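Local structure of SusD superfamily protein (Parabacteroides distasonis, 3OTN) at residues A[33-38]-A[42-47]; A[77-82]-A[131-136]; A[369-374]-A[380-385]. The protein probably binds nutrients, most likely carbohydrates, at the outer membrane, as a member of the SusD family. All blocks are in the same frame, centred on the assembly; numbering follows the deposited sequence.

Interaction 1 (A[33-38]-A[42-47])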
loop_
_atom_site.group_PDB
_atom_site.type_symbol
_atom_site.label_atom_id
_atom_site.label_comp_id
_atom_site.label_asym_id
_atom_site.label_seq_id
_atom_site.Cartn_x
_atom_site.Cartn_y
_atom_site.Cartn_z
ATOM N N PHE A 33 -7.638 -1.230 3.531
ATOM C CA PHE A 33 -6.347 -0.677 3.093
ATOM C C PHE A 33 -5.980 0.591 3.877
ATOM O O PHE A 33 -4.820 1.027 3.832
ATOM C CB PHE A 33 -6.307 -0.431 1.568
ATOM C CG PHE A 33 -6.677 -1.651 0.753
ATOM C CD1 PHE A 33 -6.008 -2.854 0.953
ATOM C CD2 PHE A 33 -7.685 -1.602 -0.194
ATOM C CE1 PHE A 33 -6.374 -4.010 0.248
ATOM C CE2 PHE A 33 -8.059 -2.750 -0.903
ATOM C CZ PHE A 33 -7.412 -3.955 -0.656
ATOM N N ASN A 34 -6.971 1.193 4.549
ATOM C CA ASN A 34 -6.717 2.310 5.484
ATOM C C ASN A 34 -7.959 2.505 6.301
ATOM O O ASN A 34 -8.949 3.085 5.841
ATOM C CB ASN A 34 -6.345 3.593 4.718
ATOM C CG ASN A 34 -5.966 4.739 5.625
ATOM O OD1 ASN A 34 -6.525 4.913 6.691
ATOM N ND2 ASN A 34 -5.007 5.562 5.168
ATOM N N LYS A 35 -7.949 1.952 7.502
ATOM C CA LYS A 35 -9.022 2.192 8.418
ATOM C C LYS A 35 -8.517 2.146 9.846
ATOM O O LYS A 35 -7.538 1.443 10.165
ATOM C CB LYS A 35 -10.154 1.174 8.233
ATOM C CG LYS A 35 -9.831 -0.262 8.649
ATOM C CD LYS A 35 -11.092 -1.140 8.648
ATOM C CE LYS A 35 -11.076 -2.160 9.766
ATOM N NZ LYS A 35 -12.249 -3.105 9.720
HETATM N N MSE A 36 -9.264 2.820 10.709
HETATM C CA MSE A 36 -8.962 2.855 12.130
HETATM C C MSE A 36 -9.391 1.531 12.758
HETATM O O MSE A 36 -10.440 0.967 12.391
HETATM C CB MSE A 36 -9.662 3.996 12.818
HETATM C CG MSE A 36 -9.297 5.384 12.293
HETATM SE SE MSE A 36 -7.416 5.903 12.233
HETATM C CE MSE A 36 -6.998 5.715 14.174
ATOM N N THR A 37 -8.569 1.057 13.682
ATOM C CA THR A 37 -8.782 -0.217 14.377
ATOM C C THR A 37 -8.824 0.016 15.918
ATOM O O THR A 37 -8.558 1.115 16.398
ATOM C CB THR A 37 -7.695 -1.273 13.955
ATOM O OG1 THR A 37 -6.394 -0.757 14.231
ATOM C CG2 THR A 37 -7.802 -1.626 12.463
ATOM N N PRO A 38 -9.203 -1.001 16.698
ATOM C CA PRO A 38 -9.302 -0.768 18.166
ATOM C C PRO A 38 -7.973 -0.405 18.751
ATOM O O PRO A 38 -6.975 -0.989 18.369
ATOM C CB PRO A 38 -9.745 -2.122 18.697
ATOM C CG PRO A 38 -10.539 -2.679 17.626
ATOM C CD PRO A 38 -9.875 -2.240 16.312
ATOM N N CYS A 42 -4.624 3.472 16.177
ATOM C CA CYS A 42 -4.333 2.183 15.503
ATOM C C CYS A 42 -5.061 2.163 14.155
ATOM O O CYS A 42 -6.221 2.540 14.049
ATOM C CB CYS A 42 -4.805 0.997 16.364
ATOM S SG CYS A 42 -3.841 0.825 17.894
ATOM N N ASN A 43 -4.375 1.703 13.137
ATOM C CA ASN A 43 -4.894 1.715 11.766
ATOM C C ASN A 43 -4.210 0.595 11.059
ATOM O O ASN A 43 -3.040 0.332 11.350
ATOM C CB ASN A 43 -4.588 3.070 11.120
ATOM C CG ASN A 43 -5.163 3.212 9.688
ATOM O OD1 ASN A 43 -4.779 2.489 8.782
ATOM N ND2 ASN A 43 -6.097 4.160 9.499
ATOM N N THR A 44 -4.923 -0.027 10.109
ATOM C CA THR A 44 -4.417 -1.144 9.331
ATOM C C THR A 44 -3.090 -0.834 8.616
ATOM O O THR A 44 -2.259 -1.752 8.423
ATOM C CB THR A 44 -5.452 -1.660 8.304
ATOM O OG1 THR A 44 -5.991 -0.533 7.585
ATOM C CG2 THR A 44 -6.561 -2.454 8.987
ATOM N N ILE A 45 -2.878 0.426 8.231
ATOM C CA ILE A 45 -1.634 0.802 7.547
ATOM C C ILE A 45 -0.379 0.584 8.371
ATOM O O ILE A 45 0.709 0.423 7.808
ATOM C CB ILE A 45 -1.603 2.258 7.013
ATOM C CG1 ILE A 45 -1.536 3.306 8.140
ATOM C CG2 ILE A 45 -2.765 2.504 6.029
ATOM C CD1 ILE A 45 -1.396 4.750 7.582
ATOM N N LEU A 46 -0.528 0.548 9.696
ATOM C CA LEU A 46 0.618 0.390 10.569
ATOM C C LEU A 46 1.277 -0.972 10.464
ATOM O O LEU A 46 2.495 -1.051 10.685
ATOM C CB LEU A 46 0.265 0.693 12.033
ATOM C CG LEU A 46 -0.257 2.070 12.401
ATOM C CD1 LEU A 46 -0.708 2.098 13.836
ATOM C CD2 LEU A 46 0.769 3.208 12.127
ATOM N N LEU A 47 0.508 -2.021 10.139
ATOM C CA LEU A 47 1.051 -3.386 10.023
ATOM C C LEU A 47 2.202 -3.443 9.036
ATOM O O LEU A 47 3.200 -4.141 9.271
ATOM C CB LEU A 47 -0.026 -4.404 9.570
ATOM C CG LEU A 47 0.404 -5.896 9.512
ATOM C CD1 LEU A 47 0.813 -6.442 10.894
ATOM C CD2 LEU A 47 -0.695 -6.797 8.911
HETATM O O HOH W 1 -7.634 3.651 16.673
#
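Met36 and Asn43 face each other as a non-hydrogen-bonded pair of a small antiparallel beta hairpin, strands 36-37 and 42-43, after which the chain bends into a turn of helical backbone angles at 44-47. The strands are only loosely paired: one direct bond runs from Thr37 N to Cys42 O at 2.8 Å, and a water bridges Thr37 O and Cys42 N. Beyond the paired residues comes a two-way exchange: Thr44 N gives a bond of 3.0 Å to Lys35 O, while Lys35 N returns one to Thr44 OG1. That hydroxyl, set between the backbone N and the carbonyl carbon (chi1 48°), is also hydrogen-bonded to Val32 O, its stronger partner.

Asn43 suits the bend because its amide serves two directions. With CG anti to its backbone N (chi1 -177°), OD1 accepts from Ile45 N at 2.9 Å, on a lone pair in the carbonyl plane, which makes an Asx turn. ND2 meanwhile reaches back to Asn34 OD1 at 2.9 Å, from above the carbonyl plane of Asn34, the two amides standing perpendicular. An alanine here would lose both bonds, so that Ile45 N and Asn34 OD1 would probably miss a partner and the turn would be less firmly set. Met36, deposited as selenomethionine, puts SE 3.5 Å from Asn43 ND2, the two side chains crossing at about a right angle. Apolar contact is slight: Thr44 CG2 meets Thr37 CG2 at 3.8 Å and Lys35 CG at 4.0 Å.

Asn34 ND2 is bonded to Ser264, and the long Lys35 sends NZ away from the hairpin to a salt bridge with Asp85 of helix 79-100. Side-chain bonds thus appear to supplement two backbone bonds at a buried bend.

Interaction 2 (A[77-82]-A[131-136])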
loop_
_atom_site.group_PDB
_atom_site.type_symbol
_atom_site.label_atom_id
_atom_site.label_comp_id
_atom_site.label_asym_id
_atom_site.label_seq_id
_atom_site.Cartn_x
_atom_site.Cartn_y
_atom_site.Cartn_z
ATOM N N LEU A 77 -1.863 -6.828 17.185
ATOM C CA LEU A 77 -2.834 -6.000 16.509
ATOM C C LEU A 77 -2.751 -6.078 14.986
ATOM O O LEU A 77 -1.767 -6.575 14.406
ATOM C CB LEU A 77 -2.674 -4.546 16.981
ATOM C CG LEU A 77 -2.917 -4.259 18.467
ATOM C CD1 LEU A 77 -2.666 -2.802 18.768
ATOM C CD2 LEU A 77 -4.334 -4.678 18.876
ATOM N N TYR A 78 -3.802 -5.565 14.346
ATOM C CA TYR A 78 -3.927 -5.388 12.887
ATOM C C TYR A 78 -4.196 -6.639 12.088
ATOM O O TYR A 78 -4.966 -6.596 11.133
ATOM C CB TYR A 78 -2.726 -4.620 12.295
ATOM C CG TYR A 78 -2.247 -3.521 13.192
ATOM C CD1 TYR A 78 -3.118 -2.525 13.585
ATOM C CD2 TYR A 78 -0.951 -3.514 13.727
ATOM C CE1 TYR A 78 -2.737 -1.535 14.457
ATOM C CE2 TYR A 78 -0.538 -2.483 14.625
ATOM C CZ TYR A 78 -1.457 -1.494 14.974
ATOM O OH TYR A 78 -1.144 -0.459 15.855
ATOM N N ILE A 79 -3.518 -7.743 12.411
ATOM C CA ILE A 79 -3.626 -8.953 11.637
ATOM C C ILE A 79 -5.093 -9.475 11.564
ATOM O O ILE A 79 -5.510 -9.978 10.528
ATOM C CB ILE A 79 -2.622 -10.072 12.092
ATOM C CG1 ILE A 79 -2.872 -10.491 13.548
ATOM C CG2 ILE A 79 -1.139 -9.624 11.857
ATOM C CD1 ILE A 79 -1.943 -11.551 14.053
ATOM N N GLU A 80 -5.871 -9.348 12.636
ATOM C CA GLU A 80 -7.282 -9.762 12.614
ATOM C C GLU A 80 -8.084 -8.969 11.597
ATOM O O GLU A 80 -8.905 -9.526 10.875
ATOM C CB GLU A 80 -7.945 -9.584 13.990
ATOM C CG GLU A 80 -7.687 -10.716 14.899
ATOM C CD GLU A 80 -8.179 -10.471 16.306
ATOM O OE1 GLU A 80 -7.632 -9.572 16.997
ATOM O OE2 GLU A 80 -9.072 -11.228 16.719
ATOM N N ASP A 81 -7.856 -7.656 11.575
ATOM C CA ASP A 81 -8.609 -6.742 10.700
ATOM C C ASP A 81 -8.300 -7.052 9.238
ATOM O O ASP A 81 -9.193 -7.092 8.401
ATOM C CB ASP A 81 -8.246 -5.282 11.019
ATOM C CG ASP A 81 -8.412 -4.963 12.506
ATOM O OD1 ASP A 81 -9.526 -4.602 12.890
ATOM O OD2 ASP A 81 -7.457 -5.164 13.289
ATOM N N TRP A 82 -7.021 -7.278 8.962
ATOM C CA TRP A 82 -6.586 -7.578 7.622
ATOM C C TRP A 82 -7.167 -8.893 7.141
ATOM O O TRP A 82 -7.672 -8.945 6.028
ATOM C CB TRP A 82 -5.068 -7.606 7.484
ATOM C CG TRP A 82 -4.427 -6.281 7.292
ATOM C CD1 TRP A 82 -3.825 -5.508 8.244
ATOM C CD2 TRP A 82 -4.264 -5.594 6.060
ATOM N NE1 TRP A 82 -3.317 -4.360 7.683
ATOM C CE2 TRP A 82 -3.577 -4.387 6.338
ATOM C CE3 TRP A 82 -4.644 -5.863 4.752
ATOM C CZ2 TRP A 82 -3.241 -3.466 5.338
ATOM C CZ3 TRP A 82 -4.331 -4.930 3.755
ATOM C CH2 TRP A 82 -3.609 -3.762 4.058
ATOM N N ARG A 131 0.730 -12.001 0.490
ATOM C CA ARG A 131 1.980 -11.291 0.833
ATOM C C ARG A 131 2.172 -11.125 2.339
ATOM O O ARG A 131 3.290 -11.213 2.817
ATOM C CB ARG A 131 2.035 -9.925 0.152
ATOM C CG ARG A 131 2.314 -10.049 -1.353
ATOM C CD ARG A 131 2.474 -8.710 -2.011
ATOM N NE ARG A 131 1.239 -7.943 -1.958
ATOM C CZ ARG A 131 1.142 -6.665 -2.290
ATOM N NH1 ARG A 131 2.206 -5.987 -2.719
ATOM N NH2 ARG A 131 -0.037 -6.069 -2.201
ATOM N N ILE A 132 1.065 -10.923 3.047
ATOM C CA ILE A 132 1.047 -10.706 4.493
ATOM C C ILE A 132 1.181 -12.015 5.252
ATOM O O ILE A 132 1.997 -12.098 6.169
ATOM C CB ILE A 132 -0.260 -9.939 4.938
ATOM C CG1 ILE A 132 -0.241 -8.528 4.357
ATOM C CG2 ILE A 132 -0.395 -9.860 6.495
ATOM C CD1 ILE A 132 -1.577 -7.731 4.493
ATOM N N PHE A 133 0.374 -13.017 4.866
ATOM C CA PHE A 133 0.216 -14.256 5.617
ATOM C C PHE A 133 0.739 -15.500 4.968
ATOM O O PHE A 133 0.769 -16.541 5.627
ATOM C CB PHE A 133 -1.291 -14.501 5.885
ATOM C CG PHE A 133 -1.959 -13.396 6.663
ATOM C CD1 PHE A 133 -1.749 -13.271 8.033
ATOM C CD2 PHE A 133 -2.839 -12.529 6.044
ATOM C CE1 PHE A 133 -2.361 -12.272 8.765
ATOM C CE2 PHE A 133 -3.468 -11.522 6.763
ATOM C CZ PHE A 133 -3.234 -11.390 8.124
ATOM N N GLY A 134 1.082 -15.450 3.677
ATOM C CA GLY A 134 1.608 -16.620 2.994
ATOM C C GLY A 134 0.464 -17.493 2.517
ATOM O O GLY A 134 -0.449 -16.996 1.876
ATOM N N ASP A 135 0.524 -18.789 2.801
ATOM C CA ASP A 135 -0.540 -19.711 2.420
ATOM C C ASP A 135 -1.857 -19.249 3.070
ATOM O O ASP A 135 -1.860 -18.922 4.231
ATOM C CB ASP A 135 -0.221 -21.130 2.916
ATOM C CG ASP A 135 0.951 -21.791 2.186
ATOM O OD1 ASP A 135 1.584 -21.188 1.309
ATOM O OD2 ASP A 135 1.250 -22.954 2.529
ATOM N N VAL A 136 -2.935 -19.233 2.315
ATOM C CA VAL A 136 -4.262 -18.836 2.817
ATOM C C VAL A 136 -5.326 -19.673 2.140
ATOM O O VAL A 136 -5.052 -20.280 1.072
ATOM C CB VAL A 136 -4.539 -17.349 2.590
ATOM C CG1 VAL A 136 -3.558 -16.508 3.394
ATOM C CG2 VAL A 136 -4.498 -16.994 1.092
#
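Ile132 holds CG1 anti to its carbonyl carbon (chi1 -66°) and extends the chain from there (chi2 170°), which carries CD1 out to the indole of Trp82. The indole, its CG likewise anti to the carbonyl carbon, is turned to offer a broad face to this methyl. CD1 stands over the six-membered ring, 3.9 Å from its centroid and 23° off the normal, a CH-pi contact. It sits toward the rim of the indole, nearest to Trp82 CE3 at 3.6 Å, and the two side chains cross at about a right angle. A long, slender isoleucine branch suits this place, since its end can rest on the flat surface while CG2 turns elsewhere.

That other branch, Ile132 CG2, lies over the centre of the neighbouring Phe133 ring, 3.4 Å above its plane. One isoleucine thus touches two aromatic rings, one in each segment. Phe133 meets helix 79-100 with its edge: CE1 comes to Ile79 CB at 4.0 Å, and CZ approaches Ile79 O at 3.6 Å. Trp82 CB lies at the same edge, more loosely, 4.3 Å from CZ. No hydrogen bond joins the segments, so van der Waals contact and the exclusion of water from four buried residues carry the contact.

The two segments hold opposite ends of their helices. Tyr78 occupies the N-cap position of helix 79-100, and Gly134, whose positive phi favours glycine, follows the last turn of helix 108-133. The start of one helix therefore packs against the finish of the next. Trp83, one residue further along the first helix, meets the Phe133 ring edge-to-face, and Trp82 NE1 is bonded to Thr44 O of the turn following strand 42-43.

Interaction 3 (A[369-374]-A[380-385]). With EDO (1,2-ethanediol), chain S.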
loop_
_atom_site.group_PDB
_atom_site.type_symbol
_atom_site.label_atom_id
_atom_site.label_comp_id
_atom_site.label_asym_id
_atom_site.label_seq_id
_atom_site.Cartn_x
_atom_site.Cartn_y
_atom_site.Cartn_z
ATOM N N GLU A 369 12.412 -1.621 -12.594
ATOM C CA GLU A 369 12.869 -2.814 -11.873
ATOM C C GLU A 369 12.695 -4.081 -12.687
ATOM O O GLU A 369 13.633 -4.846 -12.853
ATOM C CB GLU A 369 12.204 -2.931 -10.489
ATOM C CG GLU A 369 12.739 -4.140 -9.698
ATOM C CD GLU A 369 12.327 -4.175 -8.218
ATOM O OE1 GLU A 369 11.631 -3.270 -7.766
ATOM O OE2 GLU A 369 12.757 -5.111 -7.505
ATOM N N ALA A 370 11.497 -4.303 -13.204
ATOM C CA ALA A 370 11.222 -5.472 -14.039
ATOM C C ALA A 370 12.107 -5.518 -15.289
ATOM O O ALA A 370 12.611 -6.592 -15.674
ATOM C CB ALA A 370 9.729 -5.497 -14.450
ATOM N N GLN A 371 12.258 -4.357 -15.939
ATOM C CA GLN A 371 12.999 -4.248 -17.197
ATOM C C GLN A 371 14.465 -4.604 -16.986
ATOM O O GLN A 371 15.021 -5.419 -17.746
ATOM C CB GLN A 371 12.858 -2.839 -17.823
ATOM C CG GLN A 371 13.484 -2.697 -19.190
ATOM C CD GLN A 371 14.957 -2.280 -19.128
ATOM O OE1 GLN A 371 15.301 -1.335 -18.429
ATOM N NE2 GLN A 371 15.816 -2.973 -19.865
ATOM N N VAL A 372 15.089 -4.016 -15.964
ATOM C CA VAL A 372 16.490 -4.315 -15.709
ATOM C C VAL A 372 16.708 -5.787 -15.300
ATOM O O VAL A 372 17.717 -6.384 -15.657
ATOM C CB VAL A 372 17.169 -3.350 -14.702
ATOM C CG1 VAL A 372 16.715 -3.608 -13.274
ATOM C CG2 VAL A 372 18.678 -3.498 -14.824
ATOM N N ASN A 373 15.763 -6.354 -14.570
ATOM C CA ASN A 373 15.829 -7.753 -14.170
ATOM C C ASN A 373 15.621 -8.697 -15.358
ATOM O O ASN A 373 16.326 -9.681 -15.487
ATOM C CB ASN A 373 14.799 -8.046 -13.046
ATOM C CG ASN A 373 15.353 -7.795 -11.639
ATOM O OD1 ASN A 373 16.261 -8.486 -11.201
ATOM N ND2 ASN A 373 14.771 -6.843 -10.920
ATOM N N ALA A 374 14.653 -8.405 -16.225
ATOM C CA ALA A 374 14.453 -9.223 -17.438
ATOM C C ALA A 374 15.651 -9.111 -18.370
ATOM O O ALA A 374 16.263 -10.123 -18.726
ATOM C CB ALA A 374 13.177 -8.827 -18.165
ATOM N N GLN A 380 16.545 2.902 -22.295
ATOM C CA GLN A 380 16.413 4.355 -22.168
ATOM C C GLN A 380 15.200 4.768 -21.335
ATOM O O GLN A 380 15.270 5.762 -20.619
ATOM C CB GLN A 380 16.382 5.061 -23.534
ATOM C CG GLN A 380 16.558 6.600 -23.452
ATOM C CD GLN A 380 17.914 6.990 -22.859
ATOM O OE1 GLN A 380 18.957 6.449 -23.249
ATOM N NE2 GLN A 380 17.902 7.913 -21.911
ATOM N N GLN A 381 14.104 4.008 -21.435
ATOM C CA GLN A 381 12.871 4.312 -20.706
ATOM C C GLN A 381 13.121 4.241 -19.193
ATOM O O GLN A 381 12.681 5.116 -18.460
ATOM C CB GLN A 381 11.754 3.341 -21.117
ATOM C CG GLN A 381 10.415 3.531 -20.395
ATOM C CD GLN A 381 9.810 4.898 -20.618
ATOM O OE1 GLN A 381 9.001 5.044 -21.514
ATOM N NE2 GLN A 381 10.205 5.916 -19.812
ATOM N N SER A 382 13.878 3.233 -18.759
ATOM C CA SER A 382 14.188 3.035 -17.331
ATOM C C SER A 382 15.141 4.099 -16.841
ATOM O O SER A 382 14.966 4.628 -15.750
ATOM C CB SER A 382 14.770 1.634 -17.086
ATOM O OG SER A 382 13.821 0.621 -17.394
ATOM N N ILE A 383 16.146 4.417 -17.654
ATOM C CA ILE A 383 17.087 5.485 -17.349
ATOM C C ILE A 383 16.330 6.796 -17.165
ATOM O O ILE A 383 16.547 7.500 -16.183
ATOM C CB ILE A 383 18.176 5.627 -18.439
ATOM C CG1 ILE A 383 19.158 4.446 -18.356
ATOM C CG2 ILE A 383 18.958 6.972 -18.322
ATOM C CD1 ILE A 383 20.103 4.351 -19.533
ATOM N N ASP A 384 15.429 7.101 -18.101
ATOM C CA ASP A 384 14.638 8.338 -18.034
ATOM C C ASP A 384 13.739 8.367 -16.781
ATOM O O ASP A 384 13.580 9.406 -16.179
ATOM C CB ASP A 384 13.785 8.532 -19.312
ATOM C CG ASP A 384 14.606 8.875 -20.540
ATOM O OD1 ASP A 384 15.789 9.259 -20.420
ATOM O OD2 ASP A 384 14.060 8.760 -21.658
ATOM N N ILE A 385 13.161 7.232 -16.393
ATOM C CA ILE A 385 12.289 7.140 -15.198
ATOM C C ILE A 385 13.071 7.511 -13.921
ATOM O O ILE A 385 12.641 8.383 -13.159
ATOM C CB ILE A 385 11.648 5.721 -15.095
ATOM C CG1 ILE A 385 10.504 5.594 -16.101
ATOM C CG2 ILE A 385 11.183 5.368 -13.642
ATOM C CD1 ILE A 385 10.108 4.138 -16.420
HETATM C C1 EDO S . 7.937 8.210 -19.112
HETATM O O1 EDO S . 9.259 8.592 -19.509
HETATM C C2 EDO S . 7.505 9.034 -17.907
HETATM O O2 EDO S . 6.086 9.237 -17.954
#
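Gln371 and Ser382 make the whole direct contact between these two segments, through one polar bond. Ser382 OG donates to Gln371 OE1 at 2.7 Å, lying in the carbonyl plane on a lone pair, with a C=O...O angle of 129°. The glutamine leaves its helix with CG anti to the backbone N (chi1 -174°) and then bends sharply at chi2 (-89°), which folds the amide over so that OE1 faces the serine. Serine suits the facing position: its hydroxyl sits one bond from CB and can donate across a separation of only 7.4 Å between the CA atoms. Both residues are buried; OE1 takes this hydroxyl and, as a second donor, Asn379 N.

Together the segments form a helical hairpin, its two helices, 360-375 and 380-392, running roughly antiparallel and joined by a very short connection. Gln371 NE2 donates to Asp375 OD2 at the helix end and to Thr377 O in the connection, while Asn379 OD1 takes Ser382 N.

Within each helix, side chains make polar bonds of their own. Asn373 ND2 reaches Glu369 O at 3.0 Å, on the other face of that carbonyl from the backbone donor Asn373 N. Gln380 NE2 meets Asp384 OD1 at 2.9 Å, four residues on, from above the carboxylate plane.

The end of Gln381 leads away from segment 369-374, though its side chain touches Tyr367 of the same helix; its NE2 donates to O1 of an ethanediol molecule at 2.9 Å. This molecule, probably from the crystallisation liquor, is held as well by Tyr360 OH and Gln388 NE2.

Interactions 1 and 2 are neighbours, their centres about 12 Å apart: Leu46 packs on Tyr78, Thr37 on Asp81 and Leu47 on the Trp82 indole, so helix 79-100 takes part in one and backs the other. Interaction 3 stands apart, on the opposite side of the chain's centre from interaction 1, and lies further out, its centre about 22 Å from the centre of the chain against about 12 and 14 Å for the others. All three contacts are largely buried, yet their chemistry differs. The bent hairpin relies on backbone and amide bonds, the helix ends on apolar and aromatic surface without a hydrogen bond, and the helical hairpin on a single hydroxyl-amide bond.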